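Local coordinates for protein acetylene hydratase (Pelobacter acetylenicus, PDB 2E7Z) that catalyses the hydration of acetylene to acetaldehyde, using a tungsten-bis(molybdopterin guanine dinucleotide) cofactor and a [4Fe-4S] cluster, at residues R121-L125 and L126-N130; V332-S335 and K336-H340; V699-D702 and D703-L707. All coordinates share one frame; numbering follows the deposited sequence.

Contact 1. Residues R121-L125 and L126-N130; sequences RFMNL and LGSPN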
ATOM      1  N   ARG A 121      -1.290 -16.175  11.839  1.00  6.72           N
ATOM      2  CA  ARG A 121      -1.227 -17.362  12.692  1.00  7.37           C
ATOM      3  C   ARG A 121      -2.633 -17.819  13.064  1.00  7.66           C
ATOM      4  O   ARG A 121      -3.013 -18.982  12.885  1.00  8.70           O
ATOM      5  CB  ARG A 121      -0.360 -17.084  13.901  1.00  7.18           C
ATOM      6  CG  ARG A 121      -0.080 -18.269  14.822  1.00  8.16           C
ATOM      7  CD  ARG A 121       0.779 -17.762  15.962  1.00  7.85           C
ATOM      8  NE  ARG A 121       1.225 -18.819  16.877  1.00  8.43           N
ATOM      9  CZ  ARG A 121       2.385 -19.481  16.766  1.00  8.71           C
ATOM     10  NH1 ARG A 121       3.232 -19.208  15.762  1.00  9.72           N
ATOM     11  NH2 ARG A 121       2.700 -20.438  17.657  1.00  9.25           N
ATOM     12  N   PHE A 122      -3.418 -16.889  13.591  1.00  7.09           N
ATOM     13  CA  PHE A 122      -4.797 -17.168  13.946  1.00  7.27           C
ATOM     14  C   PHE A 122      -5.622 -17.651  12.764  1.00  7.53           C
ATOM     15  O   PHE A 122      -6.315 -18.676  12.857  1.00  8.04           O
ATOM     16  CB  PHE A 122      -5.422 -15.882  14.541  1.00  7.16           C
ATOM     17  CG  PHE A 122      -6.903 -15.957  14.758  1.00  8.81           C
ATOM     18  CD1 PHE A 122      -7.424 -16.669  15.834  1.00  9.71           C
ATOM     19  CD2 PHE A 122      -7.779 -15.289  13.918  1.00 11.76           C
ATOM     20  CE1 PHE A 122      -8.782 -16.779  16.026  1.00 12.37           C
ATOM     21  CE2 PHE A 122      -9.160 -15.354  14.127  1.00 12.57           C
ATOM     22  CZ  PHE A 122      -9.653 -16.109  15.180  1.00 14.47           C
ATOM     23  N   MET A 123      -5.539 -16.938  11.637  1.00  7.45           N
ATOM     24  CA  MET A 123      -6.315 -17.335  10.475  1.00  7.46           C
ATOM     25  C   MET A 123      -5.895 -18.724   9.981  1.00  7.10           C
ATOM     26  O   MET A 123      -6.754 -19.514   9.589  1.00  8.09           O
ATOM     27  CB  MET A 123      -6.160 -16.335   9.334  1.00  7.69           C
ATOM     28  CG  MET A 123      -6.767 -14.973   9.686  1.00  7.85           C
ATOM     29  SD  MET A 123      -6.711 -13.855   8.244  1.00  7.59           S
ATOM     30  CE  MET A 123      -8.029 -14.576   7.221  1.00  7.52           C
ATOM     31  N   ASN A 124      -4.592 -19.011  10.011  1.00  7.51           N
ATOM     32  CA  ASN A 124      -4.078 -20.294   9.490  1.00  7.89           C
ATOM     33  C   ASN A 124      -4.468 -21.450  10.375  1.00  9.24           C
ATOM     34  O   ASN A 124      -4.752 -22.528   9.872  1.00 10.59           O
ATOM     35  CB  ASN A 124      -2.571 -20.172   9.269  1.00  8.48           C
ATOM     36  CG  ASN A 124      -2.251 -19.311   8.048  1.00  8.02           C
ATOM     37  OD1 ASN A 124      -3.085 -19.183   7.146  1.00  8.54           O
ATOM     38  ND2 ASN A 124      -1.044 -18.744   8.001  1.00  8.22           N
ATOM     39  N   LEU A 125      -4.566 -21.199  11.679  1.00  8.99           N
ATOM     40  CA  LEU A 125      -5.058 -22.209  12.603  1.00  9.27           C
ATOM     41  C   LEU A 125      -6.566 -22.405  12.473  1.00  9.46           C
ATOM     42  O   LEU A 125      -7.053 -23.526  12.601  1.00 11.27           O
ATOM     43  CB  LEU A 125      -4.693 -21.859  14.056  1.00  9.60           C
ATOM     44  CG  LEU A 125      -3.191 -21.937  14.324  1.00 10.33           C
ATOM     45  CD1 LEU A 125      -2.813 -21.206  15.569  1.00 10.01           C
ATOM     46  CD2 LEU A 125      -2.761 -23.419  14.458  1.00 11.56           C
ATOM     47  N   LEU A 126      -7.323 -21.337  12.247  1.00  9.40           N
ATOM     48  CA  LEU A 126      -8.754 -21.521  12.030  1.00 10.45           C
ATOM     49  C   LEU A 126      -9.039 -22.232  10.714  1.00 10.26           C
ATOM     50  O   LEU A 126      -9.981 -23.028  10.632  1.00 10.76           O
ATOM     51  CB  LEU A 126      -9.469 -20.180  11.981  1.00 11.82           C
ATOM     52  CG  LEU A 126      -9.872 -19.443  13.243  1.00 16.86           C
ATOM     53  CD1 LEU A 126     -10.759 -18.264  12.808  1.00 19.39           C
ATOM     54  CD2 LEU A 126     -10.622 -20.267  14.304  1.00 18.29           C
ATOM     55  N   GLY A 127      -8.240 -21.930   9.688  1.00  8.58           N
ATOM     56  CA  GLY A 127      -8.363 -22.515   8.346  1.00  8.92           C
ATOM     57  C   GLY A 127      -8.823 -21.540   7.288  1.00  9.00           C
ATOM     58  O   GLY A 127      -9.288 -21.943   6.241  1.00  9.42           O
ATOM     59  N   SER A 128      -8.724 -20.231   7.564  1.00  8.15           N
ATOM     60  CA  SER A 128      -9.129 -19.242   6.552  1.00  7.89           C
ATOM     61  C   SER A 128      -7.933 -18.680   5.795  1.00  7.87           C
ATOM     62  O   SER A 128      -7.037 -18.085   6.389  1.00  7.72           O
ATOM     63  CB  SER A 128      -9.852 -18.018   7.138  1.00  7.98           C
ATOM     64  OG  SER A 128     -10.175 -17.223   5.998  1.00  8.36           O
ATOM     65  N   PRO A 129      -7.954 -18.796   4.459  1.00  7.85           N
ATOM     66  CA  PRO A 129      -6.955 -18.153   3.639  1.00  8.04           C
ATOM     67  C   PRO A 129      -7.349 -16.723   3.244  1.00  7.66           C
ATOM     68  O   PRO A 129      -6.590 -16.033   2.556  1.00  8.04           O
ATOM     69  CB  PRO A 129      -6.988 -19.022   2.373  1.00  9.24           C
ATOM     70  CG  PRO A 129      -8.458 -19.302   2.216  1.00  8.35           C
ATOM     71  CD  PRO A 129      -8.931 -19.554   3.646  1.00  8.67           C
ATOM     72  N   ASN A 130      -8.545 -16.286   3.638  1.00  7.29           N
ATOM     73  CA  ASN A 130      -9.115 -15.073   3.037  1.00  7.50           C
ATOM     74  C   ASN A 130      -8.722 -13.737   3.690  1.00  6.86           C
ATOM     75  O   ASN A 130      -9.563 -12.985   4.192  1.00  7.41           O
ATOM     76  CB  ASN A 130     -10.609 -15.255   2.836  1.00  7.12           C
ATOM     77  CG  ASN A 130     -10.910 -16.279   1.735  1.00  7.25           C
ATOM     78  OD1 ASN A 130     -11.795 -17.143   1.890  1.00  9.91           O
ATOM     79  ND2 ASN A 130     -10.122 -16.240   0.668  1.00  5.81           N
TER
HETATM   80  O   HOH W   1      -4.357 -17.102   5.993  1.00  8.69           O
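Leu126 lies over one face of the Phe122 ring, one helical turn on. Its CG stands 4.2 Å from the centroid of the Phe122 ring and 22° off the ring normal, a CH-pi contact displaced toward the rim, while Leu126 CD1 reaches Phe122 CZ at 3.4 Å. The phenyl gets there because Phe122 CG is anti to the backbone N (chi1 171°), which swings the ring toward the helix's C-terminal end and under the leucine. Replacing Phe122 by an alanine would probably leave Leu126 without the face it rests on. Beneath the two side chains, Leu126 N gives an ordinary helical bond to Phe122 O.

Then the helix stops. Gly127 has positive phi, and Met123 O takes two bonds at once, from Gly127 N at 2.8 Å and from Ser128 N at 2.9 Å, the donors coming from opposite faces of its carbonyl plane. The Met123 side chain follows the departing chain: bent at its last torsion (chi3 74°), it brings CE to 3.6 Å from Ser128 OG. That hydroxyl accepts from Asn130 N in an ST turn and is also bonded to Leu103 O. On the other flank, a water donates to Asn124 OD1 (2.7 Å) and to Ser128 O, while Asn124 ND2 is bonded to Gln338 O.

Helix 118-126 thus ends between two neighbours: Phe122 packs on Ile495, Leu498 and Ala499 of helix 491-501, and Leu126 and Met123 meet Leu103 and Val105 of strand 103-107, which Asn130 joins through backbone hydrogen bonds with Val105.

Contact 2. Residues V332-S335 and K336-H340; sequences VPIS and KIQMH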
ATOM      1  N   VAL A 332      13.091 -13.327  15.151  1.00  9.61           N
ATOM      2  CA  VAL A 332      12.259 -14.442  14.695  1.00  9.12           C
ATOM      3  C   VAL A 332      11.398 -13.945  13.544  1.00  9.45           C
ATOM      4  O   VAL A 332      10.674 -12.979  13.698  1.00  8.95           O
ATOM      5  CB  VAL A 332      11.360 -14.985  15.815  1.00 10.05           C
ATOM      6  CG1 VAL A 332      10.481 -16.107  15.290  1.00 11.85           C
ATOM      7  CG2 VAL A 332      12.222 -15.473  16.984  1.00 10.74           C
ATOM      8  N   PRO A 333      11.502 -14.561  12.357  1.00  9.76           N
ATOM      9  CA  PRO A 333      10.716 -14.032  11.213  1.00  9.41           C
ATOM     10  C   PRO A 333       9.206 -13.984  11.476  1.00  9.23           C
ATOM     11  O   PRO A 333       8.606 -14.941  11.991  1.00  9.52           O
ATOM     12  CB  PRO A 333      11.069 -14.989  10.049  1.00  9.34           C
ATOM     13  CG  PRO A 333      12.421 -15.485  10.437  1.00 10.43           C
ATOM     14  CD  PRO A 333      12.345 -15.691  11.949  1.00  9.45           C
ATOM     15  N   ILE A 334       8.602 -12.875  11.072  1.00  7.55           N
ATOM     16  CA  ILE A 334       7.141 -12.773  11.102  1.00  8.17           C
ATOM     17  C   ILE A 334       6.547 -13.938  10.288  1.00  7.85           C
ATOM     18  O   ILE A 334       5.536 -14.530  10.672  1.00  7.63           O
ATOM     19  CB  ILE A 334       6.718 -11.430  10.527  1.00  7.89           C
ATOM     20  CG1 ILE A 334       7.049 -10.308  11.536  1.00  9.38           C
ATOM     21  CG2 ILE A 334       5.240 -11.412  10.135  1.00  8.53           C
ATOM     22  CD1 ILE A 334       6.864  -8.883  10.991  1.00 10.83           C
ATOM     23  N   SER A 335       7.193 -14.275   9.164  1.00  8.32           N
ATOM     24  CA  SER A 335       6.705 -15.348   8.325  1.00  9.31           C
ATOM     25  C   SER A 335       6.585 -16.653   9.077  1.00  8.93           C
ATOM     26  O   SER A 335       5.655 -17.410   8.816  1.00 10.12           O
ATOM     27  CB  SER A 335       7.666 -15.598   7.147  1.00  9.10           C
ATOM     28  OG  SER A 335       7.767 -14.431   6.333  1.00 10.13           O
ATOM     29  N   LYS A 336       7.517 -16.914   9.993  0.50  6.74           N
ATOM     30  CA  LYS A 336       7.502 -18.172  10.743  0.50  8.75           C
ATOM     31  C   LYS A 336       6.398 -18.148  11.802  0.50  6.75           C
ATOM     32  O   LYS A 336       5.699 -19.131  12.012  0.50  5.60           O
ATOM     33  CB  LYS A 336       8.869 -18.408  11.369  0.50  8.87           C
ATOM     34  CG  LYS A 336       9.988 -18.491  10.333  0.50 11.80           C
ATOM     35  CD  LYS A 336      11.212 -19.182  10.897  0.50 14.08           C
ATOM     36  CE  LYS A 336      11.941 -19.955   9.807  0.50 16.57           C
ATOM     37  NZ  LYS A 336      11.045 -20.937   9.148  0.50 17.80           N
ATOM     38  N   ILE A 337       6.219 -16.981  12.445  1.00  7.86           N
ATOM     39  CA  ILE A 337       5.144 -16.799  13.441  1.00  8.10           C
ATOM     40  C   ILE A 337       3.775 -17.004  12.771  1.00  7.94           C
ATOM     41  O   ILE A 337       2.862 -17.559  13.372  1.00  8.31           O
ATOM     42  CB  ILE A 337       5.274 -15.419  14.175  1.00  7.80           C
ATOM     43  CG1 ILE A 337       6.567 -15.453  14.988  1.00  8.31           C
ATOM     44  CG2 ILE A 337       4.058 -15.160  15.080  1.00  9.40           C
ATOM     45  CD1 ILE A 337       7.000 -14.105  15.545  1.00 10.18           C
ATOM     46  N   GLN A 338       3.658 -16.597  11.516  1.00  7.61           N
ATOM     47  CA  GLN A 338       2.386 -16.713  10.783  1.00  7.50           C
ATOM     48  C   GLN A 338       1.931 -18.163  10.506  1.00  7.80           C
ATOM     49  O   GLN A 338       0.759 -18.378  10.244  1.00  8.19           O
ATOM     50  CB  GLN A 338       2.445 -15.937   9.473  1.00  7.28           C
ATOM     51  CG  GLN A 338       2.545 -14.445   9.687  1.00  7.75           C
ATOM     52  CD  GLN A 338       2.651 -13.649   8.406  1.00  7.64           C
ATOM     53  OE1 GLN A 338       3.282 -14.123   7.443  1.00  8.14           O
ATOM     54  NE2 GLN A 338       2.077 -12.419   8.373  1.00  7.47           N
ATOM     55  N   MET A 339       2.853 -19.142  10.522  1.00  8.23           N
ATOM     56  CA  MET A 339       2.486 -20.576  10.409  1.00  9.08           C
ATOM     57  C   MET A 339       1.656 -20.833   9.177  1.00  8.78           C
ATOM     58  O   MET A 339       0.658 -21.561   9.235  1.00  9.42           O
ATOM     59  CB  MET A 339       1.724 -21.021  11.656  1.00  9.94           C
ATOM     60  CG  MET A 339       2.618 -21.166  12.840  1.00 10.55           C
ATOM     61  SD  MET A 339       1.746 -21.746  14.328  1.00 11.61           S
ATOM     62  CE  MET A 339       0.957 -23.267  13.759  1.00 11.78           C
ATOM     63  N   HIS A 340       2.099 -20.291   8.037  1.00  8.89           N
ATOM     64  CA  HIS A 340       1.489 -20.659   6.752  1.00  9.35           C
ATOM     65  C   HIS A 340       1.513 -22.153   6.448  1.00 10.30           C
ATOM     66  O   HIS A 340       0.608 -22.656   5.800  1.00 11.31           O
ATOM     67  CB  HIS A 340       2.162 -19.900   5.615  1.00  9.20           C
ATOM     68  CG  HIS A 340       2.008 -18.420   5.741  1.00  8.75           C
ATOM     69  ND1 HIS A 340       0.808 -17.774   5.531  1.00  9.10           N
ATOM     70  CD2 HIS A 340       2.907 -17.462   6.076  1.00  8.92           C
ATOM     71  CE1 HIS A 340       0.975 -16.473   5.729  1.00  8.85           C
ATOM     72  NE2 HIS A 340       2.242 -16.252   6.048  1.00  9.23           N
TER
HETATM   73  O   HOH W   2       5.140 -19.667   7.529  1.00 14.18           O
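The short helix 334-337, with Pro333 at its N-cap position, forms the middle of this contact, with the chain leading in and out on its flanks. Pro333 and Lys336 lie side by side and point the same way, the aliphatic part of the lysine running along the proline ring with Lys336 CG 3.7 Å from Pro333 CB. On another flank Val332 CG1 meets Ile337 CG1 at 4.0 Å, the two side chains crossing at about a right angle. Pro333 O accepts from Ile337 N at 3.2 Å, in the carbonyl plane, and more weakly from Lys336 N.

One residue on, Gln338 N bonds to Ile334 O at 2.9 Å. The Gln338 chain, extended beyond CG, lays its amide against Ile334 CG2, 3.8 Å from Gln338 NE2. Gln338 OE1 takes a bond from His340 NE2 at 2.7 Å, the donor well above the amide plane; His340 ND1 is bonded to Tyr362 OH. A water donates to Ser335 O and accepts from His340 N, while Ser335 OG bonds to Glu470 OE2 and His382 N. This is a single-turn helix, entered at Pro333 and left at Met339 with positive phi, joined to helix 513-520 through Val332 and Ile337 on Tyr519 and to helix 118-126 through Met339 and His340.

Contact 3. Residues V699-D702 and D703-L707; sequences VLSD and DDWNL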
ATOM      1  N   VAL A 699     -16.279   5.547  -8.014  1.00  9.21           N
ATOM      2  CA  VAL A 699     -16.228   5.712  -9.468  1.00  9.54           C
ATOM      3  C   VAL A 699     -15.269   4.780 -10.138  1.00  9.55           C
ATOM      4  O   VAL A 699     -15.067   4.886 -11.348  1.00 10.46           O
ATOM      5  CB  VAL A 699     -15.895   7.197  -9.858  1.00 10.64           C
ATOM      6  CG1 VAL A 699     -16.695   8.143  -9.003  1.00 10.97           C
ATOM      7  CG2 VAL A 699     -14.394   7.510  -9.755  1.00 10.48           C
ATOM      8  N   LEU A 700     -14.723   3.837  -9.362  1.00  8.95           N
ATOM      9  CA  LEU A 700     -13.700   2.933  -9.873  1.00  8.92           C
ATOM     10  C   LEU A 700     -14.242   1.552 -10.135  1.00  8.83           C
ATOM     11  O   LEU A 700     -14.575   0.824  -9.202  1.00  9.18           O
ATOM     12  CB  LEU A 700     -12.503   2.859  -8.912  1.00  8.85           C
ATOM     13  CG  LEU A 700     -11.800   4.196  -8.662  1.00  9.73           C
ATOM     14  CD1 LEU A 700     -10.831   4.058  -7.478  1.00 11.27           C
ATOM     15  CD2 LEU A 700     -11.096   4.736  -9.905  1.00 10.77           C
ATOM     16  N   SER A 701     -14.303   1.184 -11.406  1.00  8.37           N
ATOM     17  CA  SER A 701     -14.748  -0.141 -11.769  1.00  8.60           C
ATOM     18  C   SER A 701     -13.751  -1.213 -11.341  1.00  8.78           C
ATOM     19  O   SER A 701     -12.548  -0.977 -11.353  1.00  9.45           O
ATOM     20  CB  SER A 701     -14.922  -0.205 -13.295  1.00  9.08           C
ATOM     21  OG  SER A 701     -15.349  -1.495 -13.662  1.00  9.29           O
ATOM     22  N   ASP A 702     -14.247  -2.400 -10.976  1.00  8.38           N
ATOM     23  CA  ASP A 702     -13.367  -3.567 -10.880  1.00  9.22           C
ATOM     24  C   ASP A 702     -13.829  -4.699 -11.783  1.00  8.91           C
ATOM     25  O   ASP A 702     -13.504  -5.867 -11.550  1.00  9.25           O
ATOM     26  CB  ASP A 702     -13.062  -4.023  -9.441  1.00  9.99           C
ATOM     27  CG  ASP A 702     -14.276  -4.466  -8.655  1.00 11.15           C
ATOM     28  OD1 ASP A 702     -15.388  -4.546  -9.213  1.00 10.26           O
ATOM     29  OD2 ASP A 702     -14.072  -4.799  -7.450  1.00  9.88           O
ATOM     30  N   ASP A 703     -14.553  -4.336 -12.843  1.00  8.57           N
ATOM     31  CA  ASP A 703     -14.758  -5.270 -13.947  1.00  8.80           C
ATOM     32  C   ASP A 703     -13.395  -5.624 -14.540  1.00  9.18           C
ATOM     33  O   ASP A 703     -12.444  -4.843 -14.418  1.00  9.45           O
ATOM     34  CB  ASP A 703     -15.555  -4.607 -15.058  1.00  9.34           C
ATOM     35  CG  ASP A 703     -16.935  -4.132 -14.627  1.00  9.98           C
ATOM     36  OD1 ASP A 703     -17.525  -4.666 -13.660  1.00 11.42           O
ATOM     37  OD2 ASP A 703     -17.466  -3.199 -15.279  1.00  9.18           O
ATOM     38  N   ASP A 704     -13.312  -6.760 -15.218  1.00  9.88           N
ATOM     39  CA  ASP A 704     -12.024  -7.210 -15.745  1.00 10.68           C
ATOM     40  C   ASP A 704     -11.380  -6.171 -16.654  1.00 11.13           C
ATOM     41  O   ASP A 704     -10.146  -6.022 -16.647  1.00 12.06           O
ATOM     42  CB  ASP A 704     -12.186  -8.535 -16.503  1.00 11.14           C
ATOM     43  CG  ASP A 704     -12.579  -9.691 -15.609  1.00 12.12           C
ATOM     44  OD1 ASP A 704     -12.291  -9.664 -14.385  1.00 12.21           O
ATOM     45  OD2 ASP A 704     -13.163 -10.669 -16.151  1.00 14.82           O
ATOM     46  N   TRP A 705     -12.180  -5.435 -17.422  1.00 10.39           N
ATOM     47  CA  TRP A 705     -11.596  -4.432 -18.329  1.00 10.85           C
ATOM     48  C   TRP A 705     -10.731  -3.409 -17.577  1.00 11.20           C
ATOM     49  O   TRP A 705      -9.751  -2.911 -18.137  1.00 11.57           O
ATOM     50  CB  TRP A 705     -12.668  -3.751 -19.202  1.00 11.14           C
ATOM     51  CG  TRP A 705     -13.570  -2.833 -18.439  1.00 10.70           C
ATOM     52  CD1 TRP A 705     -14.822  -3.118 -17.974  1.00 11.22           C
ATOM     53  CD2 TRP A 705     -13.293  -1.481 -18.060  1.00 10.36           C
ATOM     54  NE1 TRP A 705     -15.341  -2.024 -17.319  1.00 11.07           N
ATOM     55  CE2 TRP A 705     -14.424  -1.005 -17.349  1.00 10.84           C
ATOM     56  CE3 TRP A 705     -12.202  -0.619 -18.252  1.00 12.82           C
ATOM     57  CZ2 TRP A 705     -14.492   0.288 -16.801  1.00 10.60           C
ATOM     58  CZ3 TRP A 705     -12.263   0.669 -17.715  1.00 11.92           C
ATOM     59  CH2 TRP A 705     -13.410   1.120 -17.020  1.00 11.61           C
ATOM     60  N   ASN A 706     -11.066  -3.119 -16.310  1.00 10.15           N
ATOM     61  CA  ASN A 706     -10.327  -2.122 -15.530  1.00 10.51           C
ATOM     62  C   ASN A 706      -9.327  -2.707 -14.533  1.00 11.14           C
ATOM     63  O   ASN A 706      -8.831  -1.972 -13.672  1.00 11.25           O
ATOM     64  CB  ASN A 706     -11.291  -1.187 -14.771  1.00 10.57           C
ATOM     65  CG  ASN A 706     -10.602   0.066 -14.245  1.00 10.56           C
ATOM     66  OD1 ASN A 706     -10.783   0.469 -13.075  1.00 14.41           O
ATOM     67  ND2 ASN A 706      -9.844   0.701 -15.080  1.00  9.89           N
ATOM     68  N   LEU A 707      -9.088  -4.014 -14.614  1.00 10.44           N
ATOM     69  CA  LEU A 707      -8.083  -4.689 -13.769  1.00 10.35           C
ATOM     70  C   LEU A 707      -6.797  -5.010 -14.503  1.00 11.73           C
ATOM     71  O   LEU A 707      -6.820  -5.439 -15.659  1.00 12.20           O
ATOM     72  CB  LEU A 707      -8.631  -5.974 -13.124  1.00  9.83           C
ATOM     73  CG  LEU A 707      -9.886  -5.787 -12.250  1.00 10.49           C
ATOM     74  CD1 LEU A 707     -10.257  -7.149 -11.659  1.00 11.67           C
ATOM     75  CD2 LEU A 707      -9.664  -4.763 -11.134  1.00 10.68           C
TER
HETATM   76  O   HOH W   3     -13.627  -8.522 -12.167  1.00 10.27           O
HETATM   77  O   HOH W   4     -17.120  -3.075 -11.176  1.00 14.05           O
HETATM   78  O   HOH W   5     -16.763  -5.888 -10.979  1.00 22.06           O
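The backbone runs extended through Ser701, bends at Asp702 and turns back through a short 3-10 segment at residues 704-706, where Asn706 N bonds to Asp703 O and Leu707 N to Asp704 O. Ser701 points into this turn and meets three of its side chains. Its hydroxyl lies anti to its own amide nitrogen (chi1 180°), which carries it forward along the chain to accept from Asp703 N at 3.1 Å, a fairly straight bond with an N-H...O angle of 157°. The CH2 that carries it also touches the indole, Ser701 CB lying 3.6 Å from Trp705 CZ2.

The indole itself is tied to the aspartate two residues earlier. Trp705 NE1 donates to Asp703 OD2 at 3.2 Å, using the oxygen's anti lone pair, with the acceptor 24° out of the ring plane. Asn706 CB sits over one face of the indole, 3.5 Å above its plane, and comes within 4.0 Å of Ser701 CB. Across the turn, Leu707 CD2 packs against Asp702 CB at 3.9 Å.

Waters stitch the rest. One donates to both Asp702 O and Asp704 OD1; another accepts from Asp702 N. Asp702 also reaches outward, its OD2 bonded to Thr392 OG1 and its OD1 to Asn422 ND2, and Asp704 OD1 bonds to Tyr357 OH.

Three successive aspartates, then, each have polar partners of their own. The carboxylates of Asp702 and Asp703 are not in contact, with OD1 to OD1 4.9 Å apart, and their like charges are probably softened separately, that of Asp702 by Thr392 OG1 and Asn422 ND2, that of Asp703 by Trp705 NE1.

Contacts 1, 2 and 3 follow one another along the chain without overlap. Contacts 1 and 2 are neighbours, their centres 13 Å apart: helix 118-126 touches the end of helix 334-337 and the residues after it, where the Arg121 side chain probably hydrogen-bonds through NH1 to the Ile337 carbonyl. Both belong to the molybdopterin oxidoreductase part of the chain, and the touch brings together segments some 200 residues apart in sequence. Contact 3 lies 29 Å from contact 1 and 34 Å from contact 2, centre to centre, in the loop before strand 720-726 of the six-stranded sheet. Its Leu700 touches a molybdopterin guanine dinucleotide, placing this C-terminal loop beside the tungsten cofactor.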